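Local coordinates for protein bifunctional endomannanase/endoglucanase (Caldanaerobius polysaccharolyticus, PDB 3W0K) that probably hydrolyses internal linkages of both mannans and beta-glucans such as cellulose, as a family 5 glycoside hydrolase with a beta/alpha-barrel fold, at residues 43-48 with 83-88; 191-196 with 250-255. All coordinates share one frame; numbering follows the deposited sequence.

Both interactions join consecutive strands of one closed, eight-stranded parallel barrel. Interaction 1 lies where strands 38-44 and 78-83 run out into loops at the C-terminal mouth of the barrel, where family 5 enzymes carry their active site; interaction 2 couples the starts of strands 192-197 and 254-259. Their centres are 23 Å apart and their nearest atoms about 7 Å, without touching. The side chain of His84, in interaction 1, lies about 3 Å from a bound Tris molecule, probably from the crystallisation liquor, which may mark the pocket. Arg196, in segment 191-196, forms salt bridges with Glu137, Asp174 and Glu258. Asn136 touches His84 and bonds weakly to Arg196, so it adjoins a residue of a segment in each interaction.

Interaction 1: 43-48 with 83-88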
ATOM      1  N   VAL A  43       6.568   2.164   6.149  1.00  8.09           N
ATOM      2  CA  VAL A  43       7.807   2.202   6.925  1.00  8.51           C
ATOM      3  C   VAL A  43       8.113   0.973   7.781  1.00  9.68           C
ATOM      4  O   VAL A  43       7.226   0.186   8.108  1.00 10.69           O
ATOM      5  CB  VAL A  43       7.878   3.479   7.814  1.00  8.72           C
ATOM      6  CG1 VAL A  43       7.633   4.725   6.968  1.00  9.90           C
ATOM      7  CG2 VAL A  43       6.871   3.409   8.956  1.00  9.48           C
ATOM      8  N   ASP A  44       9.390   0.842   8.137  1.00  9.24           N
ATOM      9  CA  ASP A  44       9.915  -0.253   8.956  1.00  9.31           C
ATOM     10  C   ASP A  44      10.160   0.326  10.356  1.00  9.12           C
ATOM     11  O   ASP A  44      10.995   1.216  10.521  1.00  9.08           O
ATOM     12  CB  ASP A  44      11.238  -0.726   8.327  1.00  9.71           C
ATOM     13  CG  ASP A  44      11.822  -1.964   8.988  1.00  9.63           C
ATOM     14  OD1 ASP A  44      11.559  -2.226  10.178  1.00  9.96           O
ATOM     15  OD2 ASP A  44      12.580  -2.674   8.298  1.00 10.93           O
ATOM     16  N   TYR A  45       9.442  -0.183  11.358  1.00  9.29           N
ATOM     17  CA  TYR A  45       9.580   0.318  12.728  1.00  9.89           C
ATOM     18  C   TYR A  45      10.986   0.181  13.311  1.00 10.29           C
ATOM     19  O   TYR A  45      11.316   0.847  14.294  1.00  9.56           O
ATOM     20  CB  TYR A  45       8.548  -0.337  13.664  1.00  9.35           C
ATOM     21  CG  TYR A  45       8.933  -1.702  14.194  1.00 10.97           C
ATOM     22  CD1 TYR A  45       9.514  -1.838  15.454  1.00 11.48           C
ATOM     23  CD2 TYR A  45       8.714  -2.854  13.444  1.00 10.25           C
ATOM     24  CE1 TYR A  45       9.874  -3.087  15.956  1.00 12.13           C
ATOM     25  CE2 TYR A  45       9.066  -4.112  13.938  1.00 10.09           C
ATOM     26  CZ  TYR A  45       9.646  -4.219  15.194  1.00 11.75           C
ATOM     27  OH  TYR A  45      10.001  -5.450  15.694  1.00 12.34           O
ATOM     28  N   ARG A  46      11.813  -0.672  12.708  1.00 10.73           N
ATOM     29  CA  ARG A  46      13.177  -0.865  13.195  1.00 10.16           C
ATOM     30  C   ARG A  46      14.058   0.366  12.982  1.00 11.29           C
ATOM     31  O   ARG A  46      15.139   0.472  13.566  1.00 12.03           O
ATOM     32  CB  ARG A  46      13.811  -2.104  12.564  1.00 11.80           C
ATOM     33  CG  ARG A  46      13.156  -3.403  13.000  1.00 12.38           C
ATOM     34  CD  ARG A  46      13.810  -4.581  12.316  1.00 12.00           C
ATOM     35  NE  ARG A  46      13.697  -4.466  10.866  1.00 12.46           N
ATOM     36  CZ  ARG A  46      14.357  -5.222   9.997  1.00 12.93           C
ATOM     37  NH1 ARG A  46      15.192  -6.162  10.426  1.00 16.20           N
ATOM     38  NH2 ARG A  46      14.181  -5.039   8.697  1.00 14.62           N
ATOM     39  N   PHE A  47      13.599   1.299  12.150  1.00 10.60           N
ATOM     40  CA  PHE A  47      14.355   2.529  11.931  1.00 10.76           C
ATOM     41  C   PHE A  47      14.421   3.348  13.223  1.00 11.34           C
ATOM     42  O   PHE A  47      15.335   4.149  13.403  1.00 12.14           O
ATOM     43  CB  PHE A  47      13.724   3.378  10.823  1.00 10.74           C
ATOM     44  CG  PHE A  47      14.243   3.069   9.446  1.00 10.56           C
ATOM     45  CD1 PHE A  47      15.498   3.518   9.043  1.00 10.98           C
ATOM     46  CD2 PHE A  47      13.464   2.361   8.536  1.00 10.72           C
ATOM     47  CE1 PHE A  47      15.969   3.268   7.751  1.00 11.13           C
ATOM     48  CE2 PHE A  47      13.925   2.107   7.242  1.00  9.81           C
ATOM     49  CZ  PHE A  47      15.180   2.562   6.849  1.00 11.66           C
ATOM     50  N   TRP A  48      13.459   3.136  14.121  1.00 10.56           N
ATOM     51  CA  TRP A  48      13.424   3.871  15.385  1.00 11.21           C
ATOM     52  C   TRP A  48      13.311   2.962  16.604  1.00 12.81           C
ATOM     53  O   TRP A  48      13.195   3.442  17.734  1.00 12.46           O
ATOM     54  CB  TRP A  48      12.267   4.884  15.381  1.00 12.12           C
ATOM     55  CG  TRP A  48      10.885   4.269  15.340  1.00 10.90           C
ATOM     56  CD1 TRP A  48      10.190   3.750  16.395  1.00 11.14           C
ATOM     57  CD2 TRP A  48      10.023   4.151  14.199  1.00 10.47           C
ATOM     58  NE1 TRP A  48       8.954   3.321  15.988  1.00 11.59           N
ATOM     59  CE2 TRP A  48       8.822   3.556  14.645  1.00 10.71           C
ATOM     60  CE3 TRP A  48      10.147   4.495  12.847  1.00 10.71           C
ATOM     61  CZ2 TRP A  48       7.748   3.298  13.786  1.00 11.12           C
ATOM     62  CZ3 TRP A  48       9.079   4.239  11.992  1.00  9.56           C
ATOM     63  CH2 TRP A  48       7.895   3.646  12.468  1.00  9.64           C
ATOM     64  N   LEU A  83       2.560   1.376   8.618  1.00  8.26           N
ATOM     65  CA  LEU A  83       3.571   0.553   9.271  1.00  8.73           C
ATOM     66  C   LEU A  83       3.637  -0.696   8.392  1.00  7.32           C
ATOM     67  O   LEU A  83       2.691  -1.489   8.356  1.00  9.08           O
ATOM     68  CB  LEU A  83       3.183   0.171  10.705  1.00 10.61           C
ATOM     69  CG  LEU A  83       3.322   1.236  11.794  1.00 11.32           C
ATOM     70  CD1 LEU A  83       3.099   0.590  13.159  1.00 10.80           C
ATOM     71  CD2 LEU A  83       4.705   1.869  11.743  1.00 14.35           C
ATOM     72  N   HIS A  84       4.701  -0.803   7.599  1.00  8.23           N
ATOM     73  CA  HIS A  84       4.881  -1.945   6.706  1.00  8.49           C
ATOM     74  C   HIS A  84       5.399  -3.124   7.516  1.00  9.09           C
ATOM     75  O   HIS A  84       4.941  -4.261   7.348  1.00  9.29           O
ATOM     76  CB  HIS A  84       5.839  -1.604   5.573  1.00 10.10           C
ATOM     77  CG  HIS A  84       5.839  -2.622   4.481  1.00 10.35           C
ATOM     78  ND1 HIS A  84       6.724  -3.676   4.451  1.00 12.88           N
ATOM     79  CD2 HIS A  84       5.024  -2.783   3.413  1.00 12.66           C
ATOM     80  CE1 HIS A  84       6.451  -4.447   3.414  1.00 11.42           C
ATOM     81  NE2 HIS A  84       5.423  -3.926   2.768  1.00 12.32           N
ATOM     82  N   ARG A  85       6.438  -2.861   8.300  1.00  9.06           N
ATOM     83  CA  ARG A  85       6.962  -3.849   9.229  1.00  8.85           C
ATOM     84  C   ARG A  85       6.562  -3.193  10.542  1.00  9.03           C
ATOM     85  O   ARG A  85       6.975  -2.065  10.840  1.00  8.95           O
ATOM     86  CB  ARG A  85       8.484  -4.026   9.159  1.00  9.70           C
ATOM     87  CG  ARG A  85       8.992  -4.997  10.243  1.00  9.20           C
ATOM     88  CD  ARG A  85      10.460  -5.368  10.085  1.00  9.97           C
ATOM     89  NE  ARG A  85      10.694  -6.195   8.904  1.00  9.67           N
ATOM     90  CZ  ARG A  85      10.550  -7.516   8.854  1.00 10.51           C
ATOM     91  NH1 ARG A  85      10.165  -8.202   9.926  1.00 10.74           N
ATOM     92  NH2 ARG A  85      10.785  -8.156   7.714  1.00 11.00           N
ATOM     93  N   ALA A  86       5.640  -3.844  11.236  1.00  9.16           N
ATOM     94  CA  ALA A  86       5.120  -3.368  12.511  1.00  7.94           C
ATOM     95  C   ALA A  86       5.577  -4.320  13.603  1.00  8.49           C
ATOM     96  O   ALA A  86       6.077  -5.404  13.308  1.00  8.93           O
ATOM     97  CB  ALA A  86       3.589  -3.342  12.455  1.00 10.06           C
ATOM     98  N   PRO A  87       5.470  -3.907  14.877  1.00  8.80           N
ATOM     99  CA  PRO A  87       5.887  -4.803  15.959  1.00  8.79           C
ATOM    100  C   PRO A  87       5.181  -6.152  15.826  1.00  8.70           C
ATOM    101  O   PRO A  87       3.949  -6.235  15.898  1.00  9.26           O
ATOM    102  CB  PRO A  87       5.416  -4.059  17.205  1.00  8.41           C
ATOM    103  CG  PRO A  87       5.657  -2.636  16.830  1.00  9.23           C
ATOM    104  CD  PRO A  87       5.146  -2.565  15.402  1.00  9.88           C
ATOM    105  N   GLY A  88       5.965  -7.193  15.569  1.00  8.29           N
ATOM    106  CA  GLY A  88       5.410  -8.527  15.432  1.00  8.55           C
ATOM    107  C   GLY A  88       4.873  -8.930  14.071  1.00  9.04           C
ATOM    108  O   GLY A  88       4.247  -9.984  13.961  1.00  8.00           O
TER
HETATM  109  O   HOH W   1      11.253  -4.428   6.685  1.00 10.50           O
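With CG anti to the backbone N in both residues (chi1 -174° in Asp44, 175° in Arg85), the two chains run side by side and point the same way. Arg85 CD comes to 3.3 Å from Asp44 OD1. Water 1 spans the charged ends, donating to Asp44 OD2 (2.7 Å) and accepting from Arg85 NE (2.9 Å). Arg46 grips the carboxylate side-on, NE to OD1 and NH2 to OD2, each on a syn lone pair, while its backbone N meets OD1 from above the carboxylate plane, closing an Asx turn. An alanine at Asp44 would probably leave Arg46 without its salt-bridge mate and its NH2, 3.7 Å from Arg85 NE, without the offsetting negative charge. Along the backbone, the parallel pairing of two adjacent barrel strands is broken by a beta bulge: Val43 O accepts from both His84 N (2.8 Å) and Arg85 N (3.2 Å), and beyond it Tyr45 N bonds to Arg85 O. Pro87 CA makes a CH-pi contact over one face of the Tyr45 ring, 4.1 Å from its centroid; Arg46 CG covers the opposite face. Glu97 hydrogen-bonds Tyr45 OH and forms a salt bridge with Arg85 NH1. Leu83 CD2 meets the edge of the Trp48 ring, 3.7 Å from CH2.

Interaction 2: 191-196 with 250-255; sequences VVHSGR and KGVNVH
His193 and Asn253 open the backbone pairing of two neighbouring parallel barrel strands: His193 N donates to Asn253 O (2.9 Å). His193 O then accepts from His255 N (3.1 Å), and Gly195 N donates to His255 O (2.8 Å), so that His255 is bonded through both its N and its O. Three CA-H...O contacts accompany these bonds; in the middle one Val254 CA approaches His193 O.

The apolar contacts fall on the two faces of the sheet. On the face of His193 and Val254, which helix 234-249 covers through Trp244, Val252 CG1 sits over the His193 ring, offset toward its rim, in a CH-pi contact 3.8 Å from the centroid. CG1 of Val252, anti to its backbone N (chi1 176°), is the methyl that meets the ring, and the side chain crosses that of His193 at about a right angle. Val192 CG1 packs obliquely on His255 CB, at 4.0 Å.

Water extends the polar network. Water 2 donates to Val191 O and accepts from Asn253 N, joining the segments just before the direct bonds begin. On the face of Ser194 and His255, water 3 lies 2.8 Å from both Ser194 OG and His255 ND1. His255 NE2 hydrogen-bonds onward to Lys3 O, and its ring meets that of Phe38.

Both ring nitrogens of the buried His255 therefore have a polar neighbour, the carbonyl of Lys3 at one and water 3 at the other, which is likely to fix the rotation of the ring inside the barrel.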
ATOM      1  N   VAL A 191     -13.637   3.496   8.714  1.00 14.64           N
ATOM      2  CA  VAL A 191     -12.261   3.591   8.242  1.00 13.32           C
ATOM      3  C   VAL A 191     -12.221   3.246   6.760  1.00 12.31           C
ATOM      4  O   VAL A 191     -13.175   2.680   6.221  1.00 13.09           O
ATOM      5  CB  VAL A 191     -11.321   2.615   9.003  1.00 12.46           C
ATOM      6  CG1 VAL A 191     -11.309   2.944  10.487  1.00 13.66           C
ATOM      7  CG2 VAL A 191     -11.746   1.164   8.774  1.00 14.34           C
ATOM      8  N   VAL A 192     -11.140   3.631   6.092  1.00 11.18           N
ATOM      9  CA  VAL A 192     -10.988   3.321   4.677  1.00 11.19           C
ATOM     10  C   VAL A 192     -10.501   1.883   4.551  1.00 10.31           C
ATOM     11  O   VAL A 192      -9.581   1.476   5.259  1.00 10.39           O
ATOM     12  CB  VAL A 192      -9.950   4.241   3.991  1.00 12.61           C
ATOM     13  CG1 VAL A 192      -9.784   3.850   2.523  1.00 13.72           C
ATOM     14  CG2 VAL A 192     -10.373   5.696   4.106  1.00 13.40           C
ATOM     15  N   HIS A 193     -11.165   1.100   3.706  1.00 10.00           N
ATOM     16  CA  HIS A 193     -10.761  -0.282   3.466  1.00 10.77           C
ATOM     17  C   HIS A 193      -9.890  -0.264   2.219  1.00 11.02           C
ATOM     18  O   HIS A 193     -10.339   0.122   1.136  1.00 10.67           O
ATOM     19  CB  HIS A 193     -11.979  -1.186   3.280  1.00 10.38           C
ATOM     20  CG  HIS A 193     -12.740  -1.428   4.545  1.00 11.42           C
ATOM     21  ND1 HIS A 193     -13.200  -2.675   4.909  1.00 12.08           N
ATOM     22  CD2 HIS A 193     -13.109  -0.583   5.538  1.00 11.89           C
ATOM     23  CE1 HIS A 193     -13.821  -2.588   6.072  1.00 10.99           C
ATOM     24  NE2 HIS A 193     -13.780  -1.331   6.475  1.00 11.16           N
ATOM     25  N   SER A 194      -8.638  -0.674   2.383  1.00  9.63           N
ATOM     26  CA  SER A 194      -7.674  -0.651   1.295  1.00 10.21           C
ATOM     27  C   SER A 194      -7.373  -1.997   0.662  1.00  9.24           C
ATOM     28  O   SER A 194      -6.877  -2.920   1.323  1.00  9.28           O
ATOM     29  CB  SER A 194      -6.376   0.004   1.777  1.00  9.30           C
ATOM     30  OG  SER A 194      -5.485   0.246   0.702  1.00  8.92           O
ATOM     31  N   GLY A 195      -7.654  -2.073  -0.637  1.00  9.74           N
ATOM     32  CA  GLY A 195      -7.416  -3.277  -1.413  1.00  9.66           C
ATOM     33  C   GLY A 195      -6.139  -3.223  -2.232  1.00  9.35           C
ATOM     34  O   GLY A 195      -5.306  -2.315  -2.078  1.00  9.39           O
ATOM     35  N   ARG A 196      -6.013  -4.169  -3.156  1.00  8.42           N
ATOM     36  CA  ARG A 196      -4.820  -4.281  -3.982  1.00  9.12           C
ATOM     37  C   ARG A 196      -5.119  -4.569  -5.444  1.00  9.89           C
ATOM     38  O   ARG A 196      -6.169  -5.121  -5.777  1.00 10.18           O
ATOM     39  CB  ARG A 196      -3.929  -5.398  -3.433  1.00  8.83           C
ATOM     40  CG  ARG A 196      -3.288  -5.099  -2.080  1.00  9.81           C
ATOM     41  CD  ARG A 196      -2.302  -3.960  -2.216  1.00  8.94           C
ATOM     42  NE  ARG A 196      -1.524  -3.709  -1.001  1.00  8.11           N
ATOM     43  CZ  ARG A 196      -1.879  -2.870  -0.033  1.00  8.30           C
ATOM     44  NH1 ARG A 196      -3.020  -2.194  -0.105  1.00  8.78           N
ATOM     45  NH2 ARG A 196      -1.038  -2.634   0.969  1.00  8.57           N
ATOM     46  N   LYS A 250     -22.475  -0.571   0.435  1.00 29.43           N
ATOM     47  CA  LYS A 250     -23.017  -0.455   1.786  1.00 29.23           C
ATOM     48  C   LYS A 250     -22.569   0.835   2.477  1.00 28.88           C
ATOM     49  O   LYS A 250     -22.928   1.083   3.629  1.00 29.62           O
ATOM     50  CB  LYS A 250     -22.615  -1.667   2.617  1.00 29.79           C
ATOM     51  N   GLY A 251     -21.772   1.640   1.778  1.00 27.24           N
ATOM     52  CA  GLY A 251     -21.303   2.897   2.337  1.00 25.69           C
ATOM     53  C   GLY A 251     -19.841   2.943   2.749  1.00 23.99           C
ATOM     54  O   GLY A 251     -19.363   3.978   3.214  1.00 25.10           O
ATOM     55  N   VAL A 252     -19.131   1.831   2.581  1.00 22.61           N
ATOM     56  CA  VAL A 252     -17.717   1.760   2.944  1.00 19.96           C
ATOM     57  C   VAL A 252     -16.829   2.421   1.892  1.00 19.25           C
ATOM     58  O   VAL A 252     -17.042   2.254   0.690  1.00 18.83           O
ATOM     59  CB  VAL A 252     -17.261   0.295   3.134  1.00 20.81           C
ATOM     60  CG1 VAL A 252     -15.764   0.232   3.425  1.00 19.76           C
ATOM     61  CG2 VAL A 252     -18.047  -0.357   4.261  1.00 20.66           C
ATOM     62  N   ASN A 253     -15.851   3.194   2.358  1.00 18.11           N
ATOM     63  CA  ASN A 253     -14.908   3.866   1.474  1.00 17.87           C
ATOM     64  C   ASN A 253     -13.783   2.892   1.141  1.00 17.60           C
ATOM     65  O   ASN A 253     -13.150   2.334   2.040  1.00 18.23           O
ATOM     66  CB  ASN A 253     -14.343   5.119   2.146  1.00 20.83           C
ATOM     67  CG  ASN A 253     -15.393   6.196   2.346  1.00 25.40           C
ATOM     68  OD1 ASN A 253     -15.891   6.778   1.381  1.00 28.82           O
ATOM     69  ND2 ASN A 253     -15.735   6.466   3.601  1.00 28.13           N
ATOM     70  N   VAL A 254     -13.568   2.666  -0.151  1.00 15.44           N
ATOM     71  CA  VAL A 254     -12.535   1.744  -0.620  1.00 13.66           C
ATOM     72  C   VAL A 254     -11.477   2.478  -1.439  1.00 13.87           C
ATOM     73  O   VAL A 254     -11.780   3.444  -2.138  1.00 15.76           O
ATOM     74  CB  VAL A 254     -13.160   0.608  -1.481  1.00 14.39           C
ATOM     75  CG1 VAL A 254     -12.075  -0.284  -2.085  1.00 15.67           C
ATOM     76  CG2 VAL A 254     -14.115  -0.228  -0.632  1.00 14.14           C
ATOM     77  N   HIS A 255     -10.233   2.019  -1.337  1.00 10.55           N
ATOM     78  CA  HIS A 255      -9.122   2.611  -2.075  1.00 10.52           C
ATOM     79  C   HIS A 255      -8.109   1.512  -2.390  1.00  9.96           C
ATOM     80  O   HIS A 255      -8.033   0.516  -1.672  1.00 11.73           O
ATOM     81  CB  HIS A 255      -8.447   3.705  -1.241  1.00  9.54           C
ATOM     82  CG  HIS A 255      -7.390   4.463  -1.982  1.00  9.28           C
ATOM     83  ND1 HIS A 255      -6.054   4.126  -1.928  1.00 10.33           N
ATOM     84  CD2 HIS A 255      -7.474   5.534  -2.806  1.00 10.75           C
ATOM     85  CE1 HIS A 255      -5.362   4.957  -2.687  1.00 10.46           C
ATOM     86  NE2 HIS A 255      -6.200   5.821  -3.233  1.00  9.82           N
TER
HETATM   87  O   HOH W   2     -15.597   3.491   5.297  1.00 20.66           O
HETATM   88  O   HOH W   3      -5.474   3.072   0.567  1.00 10.27           O